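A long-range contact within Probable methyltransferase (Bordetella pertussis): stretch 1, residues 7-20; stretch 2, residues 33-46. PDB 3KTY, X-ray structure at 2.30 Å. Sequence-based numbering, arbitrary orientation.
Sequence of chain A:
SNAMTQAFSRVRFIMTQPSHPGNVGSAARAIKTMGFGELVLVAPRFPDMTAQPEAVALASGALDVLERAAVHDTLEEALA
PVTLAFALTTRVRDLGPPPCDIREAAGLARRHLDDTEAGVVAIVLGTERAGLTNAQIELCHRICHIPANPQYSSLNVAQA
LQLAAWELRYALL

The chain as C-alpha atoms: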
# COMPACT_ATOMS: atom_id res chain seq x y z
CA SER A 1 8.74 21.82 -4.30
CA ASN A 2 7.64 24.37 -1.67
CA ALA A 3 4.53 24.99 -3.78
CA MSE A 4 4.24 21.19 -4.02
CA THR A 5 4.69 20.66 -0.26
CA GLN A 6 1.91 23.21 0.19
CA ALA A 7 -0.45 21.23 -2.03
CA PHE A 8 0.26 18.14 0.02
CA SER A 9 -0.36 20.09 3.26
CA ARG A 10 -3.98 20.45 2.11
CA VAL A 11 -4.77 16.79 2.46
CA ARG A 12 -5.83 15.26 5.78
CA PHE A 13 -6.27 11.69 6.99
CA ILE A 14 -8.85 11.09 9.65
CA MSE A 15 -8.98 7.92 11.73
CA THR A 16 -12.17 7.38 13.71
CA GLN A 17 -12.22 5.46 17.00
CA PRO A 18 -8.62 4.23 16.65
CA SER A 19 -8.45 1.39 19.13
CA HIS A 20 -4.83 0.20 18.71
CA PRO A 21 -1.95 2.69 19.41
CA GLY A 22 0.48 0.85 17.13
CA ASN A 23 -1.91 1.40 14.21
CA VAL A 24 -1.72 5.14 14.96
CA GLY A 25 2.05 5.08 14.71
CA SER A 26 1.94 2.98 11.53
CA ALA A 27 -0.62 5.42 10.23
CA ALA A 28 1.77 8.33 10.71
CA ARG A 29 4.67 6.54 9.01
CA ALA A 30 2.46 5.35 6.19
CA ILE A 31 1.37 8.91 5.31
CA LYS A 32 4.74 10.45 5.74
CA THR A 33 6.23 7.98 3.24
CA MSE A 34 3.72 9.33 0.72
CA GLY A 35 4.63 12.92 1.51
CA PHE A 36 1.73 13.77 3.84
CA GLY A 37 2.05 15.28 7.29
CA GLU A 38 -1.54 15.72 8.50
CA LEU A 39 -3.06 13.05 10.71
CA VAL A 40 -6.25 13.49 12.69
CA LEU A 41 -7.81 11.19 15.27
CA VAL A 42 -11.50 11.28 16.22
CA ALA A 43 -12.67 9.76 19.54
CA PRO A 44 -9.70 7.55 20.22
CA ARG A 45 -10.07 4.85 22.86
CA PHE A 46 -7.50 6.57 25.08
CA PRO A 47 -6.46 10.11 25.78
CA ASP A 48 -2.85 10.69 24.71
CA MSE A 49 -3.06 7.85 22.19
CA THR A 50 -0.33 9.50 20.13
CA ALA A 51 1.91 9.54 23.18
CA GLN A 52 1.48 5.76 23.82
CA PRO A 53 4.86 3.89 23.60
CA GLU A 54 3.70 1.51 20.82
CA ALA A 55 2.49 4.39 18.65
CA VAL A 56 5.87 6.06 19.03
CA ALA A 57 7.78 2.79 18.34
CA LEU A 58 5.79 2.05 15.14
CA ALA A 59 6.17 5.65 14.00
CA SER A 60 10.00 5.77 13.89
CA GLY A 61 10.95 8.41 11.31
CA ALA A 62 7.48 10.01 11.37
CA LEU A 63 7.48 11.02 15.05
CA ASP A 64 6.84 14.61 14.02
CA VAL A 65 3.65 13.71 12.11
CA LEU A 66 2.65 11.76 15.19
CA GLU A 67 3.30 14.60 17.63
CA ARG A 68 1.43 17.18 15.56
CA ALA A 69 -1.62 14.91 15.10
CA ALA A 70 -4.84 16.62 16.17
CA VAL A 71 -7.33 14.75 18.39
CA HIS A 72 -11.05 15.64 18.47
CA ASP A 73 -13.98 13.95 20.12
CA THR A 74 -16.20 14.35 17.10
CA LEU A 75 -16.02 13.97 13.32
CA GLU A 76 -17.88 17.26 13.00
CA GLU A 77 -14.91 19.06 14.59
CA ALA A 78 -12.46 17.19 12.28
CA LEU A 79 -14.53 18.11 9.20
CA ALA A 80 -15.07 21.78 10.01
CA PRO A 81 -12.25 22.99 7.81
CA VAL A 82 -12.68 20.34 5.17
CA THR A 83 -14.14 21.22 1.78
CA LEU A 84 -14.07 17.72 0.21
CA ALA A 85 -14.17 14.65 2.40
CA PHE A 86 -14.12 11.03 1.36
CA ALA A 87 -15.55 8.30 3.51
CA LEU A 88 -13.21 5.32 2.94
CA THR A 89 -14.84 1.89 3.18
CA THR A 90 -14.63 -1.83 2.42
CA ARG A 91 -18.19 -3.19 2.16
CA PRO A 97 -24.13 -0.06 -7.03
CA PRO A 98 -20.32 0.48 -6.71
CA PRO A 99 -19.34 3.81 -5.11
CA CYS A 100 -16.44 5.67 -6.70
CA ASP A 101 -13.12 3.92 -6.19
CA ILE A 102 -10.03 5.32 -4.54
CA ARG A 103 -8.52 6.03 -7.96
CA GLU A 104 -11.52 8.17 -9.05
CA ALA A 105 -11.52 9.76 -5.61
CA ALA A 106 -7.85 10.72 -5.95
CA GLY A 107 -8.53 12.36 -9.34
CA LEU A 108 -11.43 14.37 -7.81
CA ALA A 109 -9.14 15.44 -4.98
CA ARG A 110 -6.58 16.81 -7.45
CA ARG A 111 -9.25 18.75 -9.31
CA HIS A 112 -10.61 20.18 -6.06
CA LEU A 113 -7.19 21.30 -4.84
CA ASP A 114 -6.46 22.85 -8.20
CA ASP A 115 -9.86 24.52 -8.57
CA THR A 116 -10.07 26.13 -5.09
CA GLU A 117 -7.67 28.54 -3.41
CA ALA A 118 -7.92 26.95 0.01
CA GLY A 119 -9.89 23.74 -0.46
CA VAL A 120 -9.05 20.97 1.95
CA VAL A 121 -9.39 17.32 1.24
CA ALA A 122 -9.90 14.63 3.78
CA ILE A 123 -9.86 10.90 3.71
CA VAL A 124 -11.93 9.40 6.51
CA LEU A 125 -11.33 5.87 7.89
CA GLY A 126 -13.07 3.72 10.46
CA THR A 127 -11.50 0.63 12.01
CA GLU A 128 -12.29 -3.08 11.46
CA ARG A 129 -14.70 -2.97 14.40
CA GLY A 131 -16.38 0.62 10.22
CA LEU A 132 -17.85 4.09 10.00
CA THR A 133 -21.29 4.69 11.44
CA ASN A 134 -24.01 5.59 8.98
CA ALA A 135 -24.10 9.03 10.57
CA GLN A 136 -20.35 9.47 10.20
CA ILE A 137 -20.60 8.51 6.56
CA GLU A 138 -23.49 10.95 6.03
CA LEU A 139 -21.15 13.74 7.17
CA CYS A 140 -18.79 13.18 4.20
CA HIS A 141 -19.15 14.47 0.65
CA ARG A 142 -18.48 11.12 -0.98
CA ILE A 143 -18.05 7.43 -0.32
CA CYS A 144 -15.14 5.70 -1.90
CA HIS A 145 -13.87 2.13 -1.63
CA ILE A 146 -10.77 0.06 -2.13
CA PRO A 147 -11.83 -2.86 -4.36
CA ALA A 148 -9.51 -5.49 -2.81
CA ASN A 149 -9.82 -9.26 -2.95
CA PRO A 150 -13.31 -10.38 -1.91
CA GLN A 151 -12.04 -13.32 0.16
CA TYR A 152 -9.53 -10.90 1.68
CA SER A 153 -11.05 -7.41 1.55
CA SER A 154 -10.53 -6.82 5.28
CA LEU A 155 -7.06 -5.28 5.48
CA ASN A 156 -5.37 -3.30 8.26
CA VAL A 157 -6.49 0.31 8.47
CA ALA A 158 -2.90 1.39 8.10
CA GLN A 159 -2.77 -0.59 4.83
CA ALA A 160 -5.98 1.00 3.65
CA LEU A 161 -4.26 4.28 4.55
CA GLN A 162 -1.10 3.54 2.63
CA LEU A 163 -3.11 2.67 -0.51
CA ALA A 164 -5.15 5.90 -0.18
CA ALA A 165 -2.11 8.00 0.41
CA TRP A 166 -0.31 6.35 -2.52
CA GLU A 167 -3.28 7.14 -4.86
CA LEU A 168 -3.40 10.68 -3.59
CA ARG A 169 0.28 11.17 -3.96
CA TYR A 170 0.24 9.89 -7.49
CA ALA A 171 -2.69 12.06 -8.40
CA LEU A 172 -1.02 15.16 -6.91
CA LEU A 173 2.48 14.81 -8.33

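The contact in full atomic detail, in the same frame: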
# COMPACT_ATOMS: atom_id res chain seq x y z
N ALA A 7 0.69 22.01 -1.53
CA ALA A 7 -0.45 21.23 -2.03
C ALA A 7 -0.69 20.01 -1.14
O ALA A 7 -1.81 19.73 -0.74
CB ALA A 7 -0.22 20.82 -3.43
N PHE A 8 0.38 19.30 -0.82
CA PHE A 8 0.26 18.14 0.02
C PHE A 8 -0.20 18.48 1.44
O PHE A 8 -0.78 17.63 2.12
CB PHE A 8 1.60 17.40 0.08
CG PHE A 8 1.81 16.47 -1.08
CD1 PHE A 8 1.86 15.10 -0.89
CD2 PHE A 8 1.98 16.99 -2.37
CE1 PHE A 8 2.05 14.24 -1.98
CE2 PHE A 8 2.18 16.14 -3.47
CZ PHE A 8 2.22 14.77 -3.28
N SER A 9 0.05 19.71 1.90
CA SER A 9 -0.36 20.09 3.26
C SER A 9 -1.87 20.25 3.35
O SER A 9 -2.42 20.38 4.43
CB SER A 9 0.31 21.39 3.67
OG SER A 9 -0.19 22.45 2.87
N ARG A 10 -2.54 20.20 2.20
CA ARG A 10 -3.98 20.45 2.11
C ARG A 10 -4.80 19.19 2.06
O ARG A 10 -6.02 19.22 1.80
CB ARG A 10 -4.27 21.32 0.89
CG ARG A 10 -3.73 22.73 1.05
CD ARG A 10 -3.71 23.39 -0.30
NE ARG A 10 -5.04 23.50 -0.86
CZ ARG A 10 -5.28 23.95 -2.09
NH1 ARG A 10 -6.52 24.05 -2.54
NH2 ARG A 10 -4.25 24.32 -2.85
N VAL A 11 -4.12 18.07 2.32
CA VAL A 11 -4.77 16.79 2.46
C VAL A 11 -4.69 16.29 3.89
O VAL A 11 -3.61 16.30 4.50
CB VAL A 11 -4.15 15.72 1.47
CG1 VAL A 11 -4.72 14.36 1.76
CG2 VAL A 11 -4.40 16.12 -0.02
N ARG A 12 -5.80 15.77 4.40
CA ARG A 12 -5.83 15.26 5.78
C ARG A 12 -6.37 13.87 5.87
O ARG A 12 -7.33 13.56 5.17
CB ARG A 12 -6.77 16.10 6.63
CG ARG A 12 -6.09 17.31 7.06
CD ARG A 12 -6.92 18.45 6.73
NE ARG A 12 -7.52 18.92 7.93
CZ ARG A 12 -7.31 20.11 8.46
NH1 ARG A 12 -6.51 20.99 7.87
NH2 ARG A 12 -7.91 20.40 9.57
N PHE A 13 -5.79 13.07 6.76
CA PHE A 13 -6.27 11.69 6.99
C PHE A 13 -6.83 11.54 8.39
O PHE A 13 -6.15 11.74 9.39
CB PHE A 13 -5.14 10.67 6.77
CG PHE A 13 -4.51 10.76 5.40
CD1 PHE A 13 -4.87 9.88 4.40
CD2 PHE A 13 -3.62 11.77 5.11
CE1 PHE A 13 -4.31 9.98 3.13
CE2 PHE A 13 -3.05 11.87 3.86
CZ PHE A 13 -3.40 10.98 2.88
N ILE A 14 -8.10 11.17 8.43
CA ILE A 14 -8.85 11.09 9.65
C ILE A 14 -9.20 9.66 10.05
O ILE A 14 -9.96 8.98 9.37
CB ILE A 14 -10.12 11.95 9.55
CG1 ILE A 14 -9.70 13.35 9.11
CG2 ILE A 14 -10.86 11.97 10.92
CD1 ILE A 14 -10.84 14.35 9.02
N MSE A 15 -8.65 9.23 11.18
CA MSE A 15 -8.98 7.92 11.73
C MSE A 15 -10.03 8.02 12.83
O MSE A 15 -9.81 8.67 13.85
CB MSE A 15 -7.74 7.29 12.34
CG MSE A 15 -6.64 6.90 11.35
SE MSE A 15 -5.07 6.42 12.40
CE MSE A 15 -5.51 4.54 12.87
N THR A 16 -11.17 7.37 12.64
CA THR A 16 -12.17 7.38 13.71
C THR A 16 -12.13 6.17 14.68
O THR A 16 -12.05 5.01 14.28
CB THR A 16 -13.59 7.53 13.16
OG1 THR A 16 -13.96 6.32 12.48
CG2 THR A 16 -13.70 8.72 12.22
N GLN A 17 -12.21 6.48 15.96
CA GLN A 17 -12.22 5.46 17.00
C GLN A 17 -10.97 4.57 16.99
O GLN A 17 -11.08 3.40 17.32
CB GLN A 17 -13.47 4.60 16.88
CG GLN A 17 -14.66 5.14 17.61
CD GLN A 17 -15.58 5.93 16.71
OE1 GLN A 17 -15.56 7.17 16.71
NE2 GLN A 17 -16.42 5.23 15.96
N PRO A 18 -9.79 5.11 16.62
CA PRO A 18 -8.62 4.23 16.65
C PRO A 18 -8.57 3.53 17.98
O PRO A 18 -8.68 4.17 19.01
CB PRO A 18 -7.44 5.19 16.55
CG PRO A 18 -8.00 6.55 16.87
CD PRO A 18 -9.39 6.48 16.31
N SER A 19 -8.39 2.22 17.94
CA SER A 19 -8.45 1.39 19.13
C SER A 19 -7.04 0.94 19.52
O SER A 19 -6.74 0.83 20.70
CB SER A 19 -9.35 0.18 18.85
OG SER A 19 -9.33 -0.72 19.92
N HIS A 20 -6.19 0.72 18.52
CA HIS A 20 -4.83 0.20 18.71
C HIS A 20 -3.75 1.27 18.47
O HIS A 20 -3.62 1.76 17.36
CB HIS A 20 -4.60 -0.97 17.75
CG HIS A 20 -5.63 -2.06 17.85
ND1 HIS A 20 -5.62 -3.01 18.84
CD2 HIS A 20 -6.68 -2.36 17.05
CE1 HIS A 20 -6.64 -3.85 18.66
NE2 HIS A 20 -7.30 -3.47 17.58
N THR A 33 5.51 8.56 4.37
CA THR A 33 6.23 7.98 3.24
C THR A 33 5.66 8.43 1.89
O THR A 33 6.35 8.37 0.88
CB THR A 33 6.30 6.42 3.24
OG1 THR A 33 5.00 5.86 2.97
CG2 THR A 33 6.79 5.93 4.55
N MSE A 34 4.40 8.82 1.89
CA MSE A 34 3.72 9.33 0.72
C MSE A 34 3.80 10.85 0.62
O MSE A 34 3.25 11.45 -0.28
CB MSE A 34 2.24 8.86 0.71
CG MSE A 34 2.10 7.28 0.57
SE MSE A 34 3.14 6.58 -0.98
CE MSE A 34 3.72 4.88 -0.20
N GLY A 35 4.48 11.48 1.56
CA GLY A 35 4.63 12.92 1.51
C GLY A 35 3.58 13.70 2.30
O GLY A 35 3.58 14.91 2.23
N PHE A 36 2.73 13.04 3.06
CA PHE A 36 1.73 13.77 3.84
C PHE A 36 2.08 13.94 5.32
O PHE A 36 2.67 13.05 5.94
CB PHE A 36 0.36 13.12 3.68
CG PHE A 36 -0.13 13.09 2.25
CD1 PHE A 36 -0.73 14.20 1.68
CD2 PHE A 36 0.05 11.95 1.45
CE1 PHE A 36 -1.19 14.17 0.32
CE2 PHE A 36 -0.42 11.91 0.09
CZ PHE A 36 -1.04 13.02 -0.47
N GLY A 37 1.70 15.06 5.90
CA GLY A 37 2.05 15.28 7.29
C GLY A 37 0.89 15.44 8.26
O GLY A 37 1.12 15.66 9.45
N GLU A 38 -0.34 15.35 7.75
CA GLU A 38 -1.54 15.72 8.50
C GLU A 38 -2.42 14.55 8.92
O GLU A 38 -3.23 14.03 8.14
CB GLU A 38 -2.38 16.72 7.70
CG GLU A 38 -2.71 17.97 8.45
CD GLU A 38 -1.49 18.83 8.66
OE1 GLU A 38 -0.93 19.30 7.64
OE2 GLU A 38 -1.10 19.02 9.84
N LEU A 39 -2.29 14.16 10.17
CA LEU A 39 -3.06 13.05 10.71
C LEU A 39 -3.98 13.53 11.84
O LEU A 39 -3.56 14.22 12.74
CB LEU A 39 -2.13 11.98 11.25
CG LEU A 39 -2.79 10.77 11.95
CD1 LEU A 39 -3.47 9.84 10.98
CD2 LEU A 39 -1.72 10.02 12.70
N VAL A 40 -5.24 13.11 11.76
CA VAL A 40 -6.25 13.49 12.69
C VAL A 40 -6.93 12.27 13.28
O VAL A 40 -7.33 11.36 12.56
CB VAL A 40 -7.33 14.38 11.98
CG1 VAL A 40 -8.40 14.81 13.01
CG2 VAL A 40 -6.70 15.61 11.35
N LEU A 41 -7.09 12.26 14.58
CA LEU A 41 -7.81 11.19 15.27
C LEU A 41 -9.14 11.70 15.83
O LEU A 41 -9.17 12.74 16.46
CB LEU A 41 -6.99 10.73 16.45
CG LEU A 41 -5.57 10.17 16.22
CD1 LEU A 41 -5.17 9.47 17.47
CD2 LEU A 41 -5.57 9.19 15.08
N VAL A 42 -10.22 10.96 15.61
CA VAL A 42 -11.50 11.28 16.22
C VAL A 42 -11.90 10.20 17.25
O VAL A 42 -11.93 9.01 16.94
CB VAL A 42 -12.60 11.40 15.15
CG1 VAL A 42 -13.99 11.38 15.79
CG2 VAL A 42 -12.39 12.66 14.31
N ALA A 43 -12.16 10.63 18.48
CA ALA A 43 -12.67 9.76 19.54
C ALA A 43 -11.81 8.54 19.76
O ALA A 43 -12.28 7.42 19.68
CB ALA A 43 -14.13 9.34 19.27
N PRO A 44 -10.53 8.74 20.04
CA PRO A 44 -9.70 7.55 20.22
C PRO A 44 -10.07 6.86 21.52
O PRO A 44 -10.68 7.49 22.40
CB PRO A 44 -8.28 8.12 20.30
CG PRO A 44 -8.50 9.57 20.72
CD PRO A 44 -9.75 9.99 20.03
N ARG A 45 -9.74 5.58 21.64
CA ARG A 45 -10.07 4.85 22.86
C ARG A 45 -9.48 5.51 24.10
O ARG A 45 -10.10 5.52 25.18
CB ARG A 45 -9.55 3.42 22.78
CG ARG A 45 -9.94 2.64 24.05
CD ARG A 45 -9.48 1.23 24.03
NE ARG A 45 -9.99 0.45 25.16
CZ ARG A 45 -9.48 -0.72 25.50
NH1 ARG A 45 -9.95 -1.42 26.52
NH2 ARG A 45 -8.46 -1.19 24.78
N PHE A 46 -8.24 5.99 23.97
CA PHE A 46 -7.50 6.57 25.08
C PHE A 46 -7.07 8.01 24.86
O PHE A 46 -6.71 8.39 23.76
CB PHE A 46 -6.26 5.76 25.34
CG PHE A 46 -6.55 4.39 25.85
CD1 PHE A 46 -5.86 3.30 25.39
CD2 PHE A 46 -7.57 4.20 26.77
CE1 PHE A 46 -6.14 2.05 25.86
CE2 PHE A 46 -7.87 2.95 27.25
CZ PHE A 46 -7.16 1.87 26.80
O HOH W 1 -1.15 15.99 4.82
O HOH W 2 0.91 17.20 4.81
O HOH W 3 -6.47 -0.61 22.82

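Strand 11-16 runs parallel to a second strand that reaches Val 42, and the pair forms the centre of this contact; their axes approach to 4.7 Å with 24° between their N-to-C directions. Together the stretches bury 1054 Å², both sides summed.

The backbone ladder gives the clearest evidence of pairing. Phe 13 N donates to Glu 38 O (3.1 Å, N-H...O angle 171°), and Phe 13 O accepts from Val 40 N (2.9 Å, 165°). Met 15 repeats the pattern: its N donates to Val 40 O (2.9 Å, 158°) and its O accepts from Val 42 N (2.9 Å, 174°). Gln 17 N to Val 42 O, at 2.7 Å and 163°, is the shortest of these bonds. Thus Phe 13 and Met 15 each use both backbone polar groups across the contact, as do Val 40 and Val 42 on the partner strand. The series does not stop with the strands: Arg 45 N donates to Pro 18 O (3.2 Å, 166°), a carbonyl still available on a residue whose ring nitrogen has no proton to give. Weaker CA-H...O contacts reinforce the pairing, including Ile 14 CA to Val 40 O and Gln 17 CA to Ala 43 O, both 3.3 Å.

Before the strands pair directly, water fills the gap. Water 1 donates to Phe 8 O (3.2 Å) and Val 11 O (2.5 Å) and accepts a weak bond from Glu 38 N (3.1 Å). Water 2 donates to Phe 8 O (3.2 Å) and accepts from Gly 37 N (2.5 Å). At the other end, water 3 links Ser 19 O (2.6 Å) to Arg 45 NH2 (2.9 Å).

Side chains alternate between the sheet faces. Ile 14, Thr 16, Val 40 and Val 42 share one, where Ile 14 CG2 meets Val 42 CG2 at 3.8 Å; beta-branched residues suit extended backbone. Phe 13, Met 15, Leu 39 and Leu 41 share the other. There Met 15 SE, in a selenomethionine, lies 3.9 Å from Leu 41 CD2, and Pro 18 CG reaches the same methyl at 4.0 Å.

Phe 36 is buried between two aromatic neighbours. The edge of Phe 13 points at one face (centroids 5.2 Å, planes 68°), while Phe 8 CD1 lies over the opposite face, 3.4 Å from Phe 36 CE1, in an oblique pair with planes at 32°. Gly 35 is the first residue after the preceding helix to leave helical phi/psi, in a Schellman motif with positive phi. An ideal CB there would sit 3.4 Å from Phe 8 CE1 and jam against the Met 34 carbonyl, so glycine fits both backbone and packing.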